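Local coordinates for protein listeriolysin O (Listeria monocytogenes, PDB 4CDB) that binds cholesterol-containing host membranes, changes shape on them and inserts as an oligomeric pore that lyses the cell, at residues R111-S117 with K129-A135; P121-D127 with R150-Y155; R455-D460 with L478-N484. One frame throughout, in Å; residues are numbered along the deposited sequence.

Contact 1 (R111-S117 with K129-A135); sequences RDSLTLS and KIVVKNA. With NA (sodium ion), chain L; NA (sodium ion), chain M.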
loop_
_atom_site.group_PDB
_atom_site.type_symbol
_atom_site.label_atom_id
_atom_site.label_comp_id
_atom_site.label_asym_id
_atom_site.label_seq_id
_atom_site.Cartn_x
_atom_site.Cartn_y
_atom_site.Cartn_z
ATOM N N ARG A 111 23.954 32.227 -0.677
ATOM C CA ARG A 111 22.942 32.230 -1.722
ATOM C C ARG A 111 22.709 33.621 -2.294
ATOM O O ARG A 111 22.939 34.625 -1.621
ATOM C CB ARG A 111 21.627 31.684 -1.163
ATOM C CG ARG A 111 21.730 30.283 -0.586
ATOM C CD ARG A 111 22.079 29.278 -1.668
ATOM N NE ARG A 111 21.121 29.332 -2.768
ATOM C CZ ARG A 111 19.951 28.703 -2.774
ATOM N NH1 ARG A 111 19.591 27.958 -1.740
ATOM N NH2 ARG A 111 19.142 28.818 -3.816
ATOM N N ASP A 112 22.251 33.672 -3.542
ATOM C CA ASP A 112 21.805 34.923 -4.136
ATOM C C ASP A 112 20.292 35.028 -3.942
ATOM O O ASP A 112 19.756 34.544 -2.945
ATOM C CB ASP A 112 22.177 34.982 -5.619
ATOM C CG ASP A 112 22.316 36.410 -6.139
ATOM O OD1 ASP A 112 21.694 37.329 -5.566
ATOM O OD2 ASP A 112 23.047 36.606 -7.133
ATOM N N SER A 113 19.603 35.645 -4.896
ATOM C CA SER A 113 18.162 35.842 -4.782
ATOM C C SER A 113 17.362 34.819 -5.584
ATOM O O SER A 113 17.873 34.223 -6.534
ATOM C CB SER A 113 17.778 37.257 -5.223
ATOM O OG SER A 113 18.095 37.460 -6.588
ATOM N N LEU A 114 16.110 34.617 -5.183
ATOM C CA LEU A 114 15.171 33.794 -5.941
ATOM C C LEU A 114 13.744 34.317 -5.792
ATOM O O LEU A 114 13.452 35.098 -4.884
ATOM C CB LEU A 114 15.258 32.316 -5.530
ATOM C CG LEU A 114 15.184 31.889 -4.060
ATOM C CD1 LEU A 114 13.792 32.055 -3.459
ATOM C CD2 LEU A 114 15.643 30.446 -3.922
ATOM N N THR A 115 12.859 33.889 -6.688
ATOM C CA THR A 115 11.455 34.265 -6.592
ATOM C C THR A 115 10.613 33.058 -6.205
ATOM O O THR A 115 10.670 32.015 -6.860
ATOM C CB THR A 115 10.919 34.851 -7.915
ATOM O OG1 THR A 115 11.681 36.009 -8.271
ATOM C CG2 THR A 115 9.455 35.247 -7.771
ATOM N N LEU A 116 9.843 33.203 -5.131
ATOM C CA LEU A 116 8.913 32.162 -4.706
ATOM C C LEU A 116 7.510 32.472 -5.213
ATOM O O LEU A 116 7.109 33.634 -5.291
ATOM C CB LEU A 116 8.893 32.043 -3.183
ATOM C CG LEU A 116 10.170 31.513 -2.533
ATOM C CD1 LEU A 116 10.020 31.482 -1.021
ATOM C CD2 LEU A 116 10.517 30.130 -3.074
ATOM N N SER A 117 6.771 31.425 -5.561
ATOM C CA SER A 117 5.399 31.572 -6.026
ATOM C C SER A 117 4.494 30.516 -5.397
ATOM O O SER A 117 4.905 29.367 -5.213
ATOM C CB SER A 117 5.338 31.485 -7.551
ATOM O OG SER A 117 4.000 31.459 -8.008
ATOM N N LYS A 129 3.580 36.035 -5.925
ATOM C CA LYS A 129 5.038 35.979 -5.991
ATOM C C LYS A 129 5.703 36.872 -4.949
ATOM O O LYS A 129 5.113 37.848 -4.490
ATOM C CB LYS A 129 5.524 36.371 -7.390
ATOM C CG LYS A 129 4.939 35.535 -8.516
ATOM C CD LYS A 129 5.370 36.069 -9.876
ATOM C CE LYS A 129 4.605 35.389 -11.004
ATOM N NZ LYS A 129 4.744 33.908 -10.963
ATOM N N ILE A 130 6.938 36.534 -4.589
ATOM C CA ILE A 130 7.735 37.361 -3.684
ATOM C C ILE A 130 9.230 37.086 -3.866
ATOM O O ILE A 130 9.647 35.935 -4.018
ATOM C CB ILE A 130 7.313 37.170 -2.202
ATOM C CG1 ILE A 130 8.104 38.109 -1.285
ATOM C CG2 ILE A 130 7.471 35.717 -1.772
ATOM C CD1 ILE A 130 7.701 38.020 0.174
ATOM N N VAL A 131 10.030 38.148 -3.872
ATOM C CA VAL A 131 11.473 38.021 -4.030
ATOM C C VAL A 131 12.156 37.802 -2.680
ATOM O O VAL A 131 11.901 38.529 -1.721
ATOM C CB VAL A 131 12.073 39.269 -4.707
ATOM C CG1 VAL A 131 13.573 39.109 -4.886
ATOM C CG2 VAL A 131 11.405 39.514 -6.047
ATOM N N VAL A 132 13.011 36.786 -2.612
ATOM C CA VAL A 132 13.833 36.543 -1.433
ATOM C C VAL A 132 15.271 36.907 -1.768
ATOM O O VAL A 132 15.888 36.271 -2.619
ATOM C CB VAL A 132 13.786 35.065 -1.009
ATOM C CG1 VAL A 132 14.587 34.854 0.271
ATOM C CG2 VAL A 132 12.351 34.616 -0.825
ATOM N N LYS A 133 15.800 37.930 -1.102
ATOM C CA LYS A 133 17.136 38.445 -1.405
ATOM C C LYS A 133 18.252 37.456 -1.069
ATOM O O LYS A 133 19.104 37.161 -1.909
ATOM C CB LYS A 133 17.371 39.782 -0.697
ATOM C CG LYS A 133 17.226 40.996 -1.605
ATOM C CD LYS A 133 15.986 40.890 -2.481
ATOM C CE LYS A 133 15.848 42.090 -3.403
ATOM N NZ LYS A 133 15.569 43.338 -2.643
ATOM N N ASN A 134 18.250 36.955 0.160
ATOM C CA ASN A 134 19.201 35.929 0.570
ATOM C C ASN A 134 18.478 34.638 0.937
ATOM O O ASN A 134 17.915 34.518 2.023
ATOM C CB ASN A 134 20.056 36.414 1.741
ATOM C CG ASN A 134 21.154 35.432 2.105
ATOM O OD1 ASN A 134 21.548 34.595 1.291
ATOM N ND2 ASN A 134 21.655 35.532 3.330
ATOM N N ALA A 135 18.510 33.673 0.024
ATOM C CA ALA A 135 17.702 32.464 0.150
ATOM C C ALA A 135 18.214 31.461 1.185
ATOM O O ALA A 135 18.564 30.332 0.843
ATOM C CB ALA A 135 17.556 31.792 -1.206
HETATM NA NA NA L . 23.343 32.936 1.874
HETATM NA NA NA M . 19.821 27.808 1.480
HETATM O O HOH W 1 21.442 25.828 -0.016
#

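Contact 2 (P121-D127 with R150-Y155); sequences PGMTNQD and RWNEKY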
loop_
_atom_site.group_PDB
_atom_site.type_symbol
_atom_site.label_atom_id
_atom_site.label_comp_id
_atom_site.label_asym_id
_atom_site.label_seq_id
_atom_site.Cartn_x
_atom_site.Cartn_y
_atom_site.Cartn_z
ATOM N N PRO A 121 -5.663 29.677 -4.618
ATOM C CA PRO A 121 -6.641 30.147 -5.606
ATOM C C PRO A 121 -6.974 31.635 -5.505
ATOM O O PRO A 121 -7.044 32.188 -4.407
ATOM C CB PRO A 121 -7.884 29.311 -5.284
ATOM C CG PRO A 121 -7.745 28.981 -3.838
ATOM C CD PRO A 121 -6.274 28.773 -3.627
ATOM N N GLY A 122 -7.171 32.271 -6.656
ATOM C CA GLY A 122 -7.673 33.633 -6.705
ATOM C C GLY A 122 -6.630 34.728 -6.846
ATOM O O GLY A 122 -6.954 35.839 -7.270
ATOM N N MET A 123 -5.383 34.422 -6.495
ATOM C CA MET A 123 -4.325 35.429 -6.476
ATOM C C MET A 123 -3.911 35.869 -7.881
ATOM O O MET A 123 -3.956 35.085 -8.828
ATOM C CB MET A 123 -3.108 34.916 -5.698
ATOM C CG MET A 123 -3.460 34.315 -4.346
ATOM S SD MET A 123 -2.022 33.874 -3.349
ATOM C CE MET A 123 -1.432 35.510 -2.905
ATOM N N THR A 124 -3.515 37.131 -8.010
ATOM C CA THR A 124 -3.064 37.663 -9.290
ATOM C C THR A 124 -1.630 37.221 -9.556
ATOM O O THR A 124 -0.942 36.746 -8.651
ATOM C CB THR A 124 -3.122 39.203 -9.328
ATOM O OG1 THR A 124 -2.141 39.745 -8.434
ATOM C CG2 THR A 124 -4.506 39.706 -8.933
ATOM N N ASN A 125 -1.175 37.393 -10.794
ATOM C CA ASN A 125 0.190 37.030 -11.161
ATOM C C ASN A 125 1.240 37.956 -10.543
ATOM O O ASN A 125 2.439 37.779 -10.750
ATOM C CB ASN A 125 0.344 36.952 -12.683
ATOM C CG ASN A 125 -0.100 35.610 -13.244
ATOM O OD1 ASN A 125 0.333 34.557 -12.773
ATOM N ND2 ASN A 125 -0.975 35.642 -14.243
ATOM N N GLN A 126 0.775 38.936 -9.775
ATOM C CA GLN A 126 1.664 39.811 -9.027
ATOM C C GLN A 126 1.580 39.509 -7.532
ATOM O O GLN A 126 2.550 39.701 -6.798
ATOM C CB GLN A 126 1.322 41.281 -9.289
ATOM C CG GLN A 126 1.512 41.731 -10.735
ATOM C CD GLN A 126 0.388 41.281 -11.655
ATOM O OE1 GLN A 126 -0.767 41.169 -11.241
ATOM N NE2 GLN A 126 0.726 41.022 -12.914
ATOM N N ASP A 127 0.417 39.031 -7.092
ATOM C CA ASP A 127 0.166 38.742 -5.678
ATOM C C ASP A 127 0.775 37.422 -5.202
ATOM O O ASP A 127 1.146 37.292 -4.033
ATOM C CB ASP A 127 -1.341 38.729 -5.393
ATOM C CG ASP A 127 -1.801 39.944 -4.606
ATOM O OD1 ASP A 127 -0.969 40.544 -3.892
ATOM O OD2 ASP A 127 -2.998 40.297 -4.694
ATOM N N ARG A 150 -0.875 36.629 3.025
ATOM C CA ARG A 150 -1.392 37.503 1.979
ATOM C C ARG A 150 -2.662 36.933 1.351
ATOM O O ARG A 150 -3.587 37.676 1.015
ATOM C CB ARG A 150 -0.321 37.768 0.913
ATOM C CG ARG A 150 0.198 39.198 0.915
ATOM C CD ARG A 150 1.642 39.291 0.430
ATOM N NE ARG A 150 1.810 38.865 -0.958
ATOM C CZ ARG A 150 2.945 38.979 -1.642
ATOM N NH1 ARG A 150 4.016 39.512 -1.069
ATOM N NH2 ARG A 150 3.012 38.566 -2.900
ATOM N N TRP A 151 -2.710 35.613 1.211
ATOM C CA TRP A 151 -3.891 34.948 0.673
ATOM C C TRP A 151 -5.041 34.973 1.676
ATOM O O TRP A 151 -6.197 35.176 1.305
ATOM C CB TRP A 151 -3.572 33.505 0.275
ATOM C CG TRP A 151 -4.746 32.782 -0.330
ATOM C CD1 TRP A 151 -5.154 32.824 -1.633
ATOM C CD2 TRP A 151 -5.664 31.911 0.348
ATOM N NE1 TRP A 151 -6.266 32.034 -1.808
ATOM C CE2 TRP A 151 -6.599 31.463 -0.607
ATOM C CE3 TRP A 151 -5.784 31.467 1.668
ATOM C CZ2 TRP A 151 -7.642 30.593 -0.283
ATOM C CZ3 TRP A 151 -6.819 30.605 1.988
ATOM C CH2 TRP A 151 -7.733 30.176 1.018
ATOM N N ASN A 152 -4.714 34.763 2.948
ATOM C CA ASN A 152 -5.714 34.764 4.011
ATOM C C ASN A 152 -6.368 36.129 4.212
ATOM O O ASN A 152 -7.454 36.225 4.781
ATOM C CB ASN A 152 -5.102 34.283 5.331
ATOM C CG ASN A 152 -4.794 32.796 5.329
ATOM O OD1 ASN A 152 -5.531 31.997 4.754
ATOM N ND2 ASN A 152 -3.702 32.418 5.985
ATOM N N GLU A 153 -5.705 37.180 3.741
ATOM C CA GLU A 153 -6.161 38.545 3.988
ATOM C C GLU A 153 -6.734 39.242 2.753
ATOM O O GLU A 153 -7.095 40.417 2.814
ATOM C CB GLU A 153 -5.024 39.387 4.577
ATOM C CG GLU A 153 -4.541 38.920 5.944
ATOM C CD GLU A 153 -3.362 39.729 6.460
ATOM O OE1 GLU A 153 -2.926 40.670 5.762
ATOM O OE2 GLU A 153 -2.871 39.422 7.566
ATOM N N LYS A 154 -6.815 38.525 1.636
ATOM C CA LYS A 154 -7.349 39.104 0.406
ATOM C C LYS A 154 -8.324 38.178 -0.312
ATOM O O LYS A 154 -9.315 38.632 -0.883
ATOM C CB LYS A 154 -6.221 39.479 -0.561
ATOM C CG LYS A 154 -5.505 40.778 -0.248
ATOM C CD LYS A 154 -4.754 41.278 -1.476
ATOM C CE LYS A 154 -3.733 42.344 -1.116
ATOM N NZ LYS A 154 -2.928 42.748 -2.304
ATOM N N TYR A 155 -8.036 36.880 -0.292
ATOM C CA TYR A 155 -8.784 35.932 -1.108
ATOM C C TYR A 155 -9.517 34.872 -0.294
ATOM O O TYR A 155 -10.405 34.196 -0.811
ATOM C CB TYR A 155 -7.854 35.264 -2.130
ATOM C CG TYR A 155 -7.043 36.251 -2.939
ATOM C CD1 TYR A 155 -7.593 36.891 -4.043
ATOM C CD2 TYR A 155 -5.735 36.556 -2.588
ATOM C CE1 TYR A 155 -6.857 37.803 -4.779
ATOM C CE2 TYR A 155 -4.992 37.467 -3.320
ATOM C CZ TYR A 155 -5.558 38.086 -4.413
ATOM O OH TYR A 155 -4.821 38.992 -5.142
#

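Contact 3 (R455-D460 with L478-N484); sequences RTVIDD and LYPKYSN. With TAM (tris(hydroxyethyl)aminomethane), chain U.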
loop_
_atom_site.group_PDB
_atom_site.type_symbol
_atom_site.label_atom_id
_atom_site.label_comp_id
_atom_site.label_asym_id
_atom_site.label_seq_id
_atom_site.Cartn_x
_atom_site.Cartn_y
_atom_site.Cartn_z
ATOM N N ARG A 455 -32.156 -52.060 -4.431
ATOM C CA ARG A 455 -32.646 -50.885 -5.143
ATOM C C ARG A 455 -31.873 -49.645 -4.718
ATOM O O ARG A 455 -31.752 -49.359 -3.525
ATOM C CB ARG A 455 -34.139 -50.676 -4.890
ATOM C CG ARG A 455 -34.703 -49.427 -5.554
ATOM C CD ARG A 455 -36.182 -49.265 -5.256
ATOM N NE ARG A 455 -36.937 -50.466 -5.598
ATOM C CZ ARG A 455 -38.254 -50.589 -5.459
ATOM N NH1 ARG A 455 -38.970 -49.578 -4.985
ATOM N NH2 ARG A 455 -38.854 -51.722 -5.797
ATOM N N THR A 456 -31.347 -48.915 -5.697
ATOM C CA THR A 456 -30.609 -47.690 -5.418
ATOM C C THR A 456 -31.547 -46.613 -4.881
ATOM O O THR A 456 -32.597 -46.347 -5.467
ATOM C CB THR A 456 -29.890 -47.164 -6.677
ATOM O OG1 THR A 456 -28.930 -48.131 -7.121
ATOM C CG2 THR A 456 -29.177 -45.852 -6.381
ATOM N N VAL A 457 -31.169 -46.006 -3.760
ATOM C CA VAL A 457 -31.947 -44.920 -3.178
ATOM C C VAL A 457 -31.293 -43.575 -3.482
ATOM O O VAL A 457 -31.970 -42.615 -3.847
ATOM C CB VAL A 457 -32.086 -45.077 -1.651
ATOM C CG1 VAL A 457 -32.981 -43.984 -1.082
ATOM C CG2 VAL A 457 -32.645 -46.442 -1.315
ATOM N N ILE A 458 -29.972 -43.515 -3.322
ATOM C CA ILE A 458 -29.202 -42.297 -3.577
ATOM C C ILE A 458 -27.941 -42.600 -4.380
ATOM O O ILE A 458 -27.247 -43.578 -4.111
ATOM C CB ILE A 458 -28.753 -41.622 -2.259
ATOM C CG1 ILE A 458 -29.926 -41.458 -1.294
ATOM C CG2 ILE A 458 -28.098 -40.267 -2.531
ATOM C CD1 ILE A 458 -29.526 -40.846 0.022
ATOM N N ASP A 459 -27.647 -41.746 -5.356
ATOM C CA ASP A 459 -26.400 -41.833 -6.110
ATOM C C ASP A 459 -25.935 -40.433 -6.505
ATOM O O ASP A 459 -26.004 -40.053 -7.673
ATOM C CB ASP A 459 -26.582 -42.711 -7.353
ATOM C CG ASP A 459 -25.258 -43.183 -7.945
ATOM O OD1 ASP A 459 -24.221 -42.523 -7.722
ATOM O OD2 ASP A 459 -25.259 -44.221 -8.640
ATOM N N ASP A 460 -25.471 -39.664 -5.523
ATOM C CA ASP A 460 -24.997 -38.304 -5.774
ATOM C C ASP A 460 -23.473 -38.256 -5.784
ATOM O O ASP A 460 -22.824 -38.762 -4.868
ATOM C CB ASP A 460 -25.553 -37.333 -4.732
ATOM C CG ASP A 460 -27.064 -37.211 -4.796
ATOM O OD1 ASP A 460 -27.639 -37.484 -5.871
ATOM O OD2 ASP A 460 -27.677 -36.838 -3.772
ATOM N N LEU A 478 -40.795 -50.949 -0.744
ATOM C CA LEU A 478 -41.417 -50.599 -2.015
ATOM C C LEU A 478 -41.325 -49.100 -2.278
ATOM O O LEU A 478 -41.237 -48.667 -3.426
ATOM C CB LEU A 478 -42.882 -51.043 -2.043
ATOM C CG LEU A 478 -43.137 -52.544 -1.881
ATOM C CD1 LEU A 478 -44.611 -52.856 -2.082
ATOM C CD2 LEU A 478 -42.271 -53.356 -2.838
ATOM N N TYR A 479 -41.340 -48.309 -1.210
ATOM C CA TYR A 479 -41.291 -46.857 -1.344
ATOM C C TYR A 479 -40.234 -46.214 -0.450
ATOM O O TYR A 479 -40.562 -45.592 0.563
ATOM C CB TYR A 479 -42.665 -46.245 -1.069
ATOM C CG TYR A 479 -43.741 -46.739 -2.011
ATOM C CD1 TYR A 479 -43.850 -46.228 -3.297
ATOM C CD2 TYR A 479 -44.647 -47.714 -1.614
ATOM C CE1 TYR A 479 -44.830 -46.674 -4.163
ATOM C CE2 TYR A 479 -45.634 -48.166 -2.474
ATOM C CZ TYR A 479 -45.720 -47.642 -3.748
ATOM O OH TYR A 479 -46.695 -48.082 -4.613
ATOM N N PRO A 480 -38.956 -46.357 -0.830
ATOM C CA PRO A 480 -37.892 -45.707 -0.062
ATOM C C PRO A 480 -37.839 -44.210 -0.366
ATOM O O PRO A 480 -38.022 -43.807 -1.517
ATOM C CB PRO A 480 -36.630 -46.401 -0.573
ATOM C CG PRO A 480 -36.959 -46.785 -1.976
ATOM C CD PRO A 480 -38.429 -47.125 -1.974
ATOM N N LYS A 481 -37.615 -43.400 0.663
ATOM C CA LYS A 481 -37.433 -41.966 0.478
ATOM C C LYS A 481 -36.065 -41.528 0.982
ATOM O O LYS A 481 -35.426 -42.235 1.765
ATOM C CB LYS A 481 -38.524 -41.167 1.190
ATOM C CG LYS A 481 -39.914 -41.326 0.604
ATOM C CD LYS A 481 -40.668 -42.446 1.294
ATOM C CE LYS A 481 -42.097 -42.540 0.791
ATOM N NZ LYS A 481 -42.835 -43.639 1.470
ATOM N N TYR A 482 -35.622 -40.359 0.533
ATOM C CA TYR A 482 -34.336 -39.828 0.956
ATOM C C TYR A 482 -34.307 -38.306 0.898
ATOM O O TYR A 482 -35.114 -37.681 0.207
ATOM C CB TYR A 482 -33.208 -40.389 0.089
ATOM C CG TYR A 482 -33.047 -39.680 -1.239
ATOM C CD1 TYR A 482 -33.875 -39.981 -2.311
ATOM C CD2 TYR A 482 -32.068 -38.710 -1.418
ATOM C CE1 TYR A 482 -33.733 -39.333 -3.526
ATOM C CE2 TYR A 482 -31.919 -38.058 -2.624
ATOM C CZ TYR A 482 -32.753 -38.373 -3.675
ATOM O OH TYR A 482 -32.608 -37.726 -4.881
ATOM N N SER A 483 -33.365 -37.718 1.625
ATOM C CA SER A 483 -33.104 -36.290 1.525
ATOM C C SER A 483 -31.608 -36.028 1.648
ATOM O O SER A 483 -30.927 -36.635 2.478
ATOM C CB SER A 483 -33.867 -35.519 2.601
ATOM O OG SER A 483 -33.409 -35.860 3.896
ATOM N N ASN A 484 -31.104 -35.132 0.807
ATOM C CA ASN A 484 -29.717 -34.694 0.869
ATOM C C ASN A 484 -29.688 -33.184 1.056
ATOM O O ASN A 484 -29.702 -32.431 0.082
ATOM C CB ASN A 484 -28.975 -35.097 -0.410
ATOM C CG ASN A 484 -27.521 -34.642 -0.423
ATOM O OD1 ASN A 484 -26.986 -34.170 0.582
ATOM N ND2 ASN A 484 -26.871 -34.794 -1.571
HETATM C C TAM U . -31.540 -40.528 -8.338
HETATM C C1 TAM U . -31.400 -40.872 -9.819
HETATM C C2 TAM U . -30.195 -40.422 -7.622
HETATM C C3 TAM U . -32.457 -41.568 -7.700
HETATM C C4 TAM U . -29.952 -40.880 -10.295
HETATM C C5 TAM U . -30.282 -39.479 -6.425
HETATM C C6 TAM U . -31.682 -42.681 -7.002
HETATM N N TAM U . -32.204 -39.229 -8.237
HETATM O O4 TAM U . -29.644 -42.185 -10.802
HETATM O O5 TAM U . -29.055 -39.531 -5.690
HETATM O O6 TAM U . -31.038 -43.510 -7.978
#

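Contact 1 (R111-S117 with K129-A135)
Leu114 and Val132 form the hydrogen-bonded pair at one end of an antiparallel pairing between strands 114-117 and 129-132. Their backbones exchange two hydrogen bonds, and the one from Val132 N to Leu114 O (2.9 Å) is nearly straight, at 173°. Leu116 and Ile130 make the second such pair, so four backbone bonds hold the strands together. The tightly packed face carries Leu114, Leu116, Ile130 and Val132. Leu114 runs alongside Val132, with CD1 3.9 Å from Val132 CB, while Leu116 reaches the same valine obliquely through CD1. With chi1 at 51°, the CG of Leu114 stands between its own N and carbonyl carbon, and from there CD2 comes within 3.6 Å of Ala135 CB. Val140, Ala143 and Leu147 of helix 137-152 close over this side.

Between the strands the face of Thr115 and exposed Val131 is looser: Thr115 CG2 only brushes Lys129 CB at 4.1 Å, although Pro7 lies against Thr115 and OG1 hydrogen-bonds Ala5 O. Beyond the strands the bond from Ala135 N to Asp112 O is weak. Here Ala135 CB lies over one face of the Arg111 guanidinium, which is held by Phe231 O and Gly90 O. Two sodium ions sit at this end, one bound by Asn134 OD1 (2.5 Å), the other by Ala135 O (2.9 Å), Tyr88 OH and a water. These features describe a beta hairpin at the margin of a large antiparallel sheet, one face packed on a helix.

Contact 2 (P121-D127 with R150-Y155)
Met123 reaches between Trp151 and Tyr155, crossing both side chains at about a right angle. Its CG stands anti to the carbonyl carbon (chi1 -48°) and meets Trp151 CD1 at 3.5 Å, in the plane of the indole, and Tyr155 CD2 at 3.6 Å. The bend at chi3 (71°) turns CE toward Tyr155 CE2, leaving SD at the indole edge in a Met-aromatic contact. Met123 CA sits over one face of the phenol, a CH-pi contact 3.8 Å from the ring centroid; Lys154 CB lies against the opposite face, so the ring is clamped between them. Trp151, with CG anti to its N, presents NE1 to Pro121 O at 2.7 Å, in the carbonyl plane and on a lone pair, which helps to fix the indole's rotation.

Asp127 gathers the charged groups. An extended Lys154 brings NZ to Asp127 OD1 in a salt bridge whose hydrogen bond is weak (3.3 Å), whereas Arg150 NH2 grips the backbone O of Asp127 from above the carbonyl plane and also bonds Lys129 O. Thr124 OG1 accepts from Asp127 N, an ST motif that shapes the loop. The contact thus fastens the loop joining strands 114-118 and 129-132 to the C-terminal end of helix 137-152 and the turn after it.

Contact 3 (R455-D460 with L478-N484)
Apolar contacts occupy the middle of this contact, where Ile458 and Val457 meet Tyr482 and Pro480. Ile458 CG1 approaches Tyr482 CD2 at 3.5 Å, and CD1 of the same isoleucine reaches the tyrosine CB. Val457 splits its branches: CG1 passes Tyr482 CB at 3.8 Å in the opposite direction, while CG2 touches Pro480 CB. A chi1 of 81° sets the tyrosine CG between its N and carbonyl carbon and stands the ring up against strand 455-460. Besides these apolar contacts, the backbone O of Val457 lies over one face of the Tyr482 ring, toward its rim.

Hydrogen bonds mark the two ends. Arg455 NH1 gives a weak, bent bond to Leu478 O (2.9 Å), arriving with the oxygen at the guanidinium edge; NH2 of this arginine forms a salt bridge with Glu452. At the far end Asn484 ND2 donates to the anti side of Asp460 OD2 at 3.1 Å, with the amide and carboxylate planes 22° apart, and Asn484 OD1 accepts from Arg469 NH1.

The bound tris(hydroxyethyl)aminomethane supplies a third set of interactions. Its O5 accepts from Asp459 N at 2.6 Å and donates to Asp460 OD1 in a very short bond, and Tyr482 OH packs against its C5.

Arg455 closes the conserved undecapeptide, and Leu478 belongs to the cholesterol-binding motif. Strands 455-460 and 480-484 run nearly parallel, 11° apart, but lie in different sheets of the beta sandwich: the first pairs with strand 436-449, where Val457 and Ile458 form a classic bulge opposite Ala443, and the second with strand 468-475.

In the fold
Contacts 1 and 2 are neighbours, their centres 18 Å apart, and their segments alternate along the chain. The loop of contact 2 connects the two strands of contact 1, and helix 137-152 both packs on the hairpin and ties the two contacts together through Arg150. Hairpin, loop and helix therefore form one continuous unit. Contact 3 comes later in the chain and lies on the opposite side of its centre, with its centre about 91 Å from that of contact 1 and 85 Å from that of contact 2. It joins the two sheets of the beta sandwich that carries the undecapeptide and cholesterol-binding motifs, so membrane recognition probably lies toward the opposite end of this elongated toxin from the hairpin.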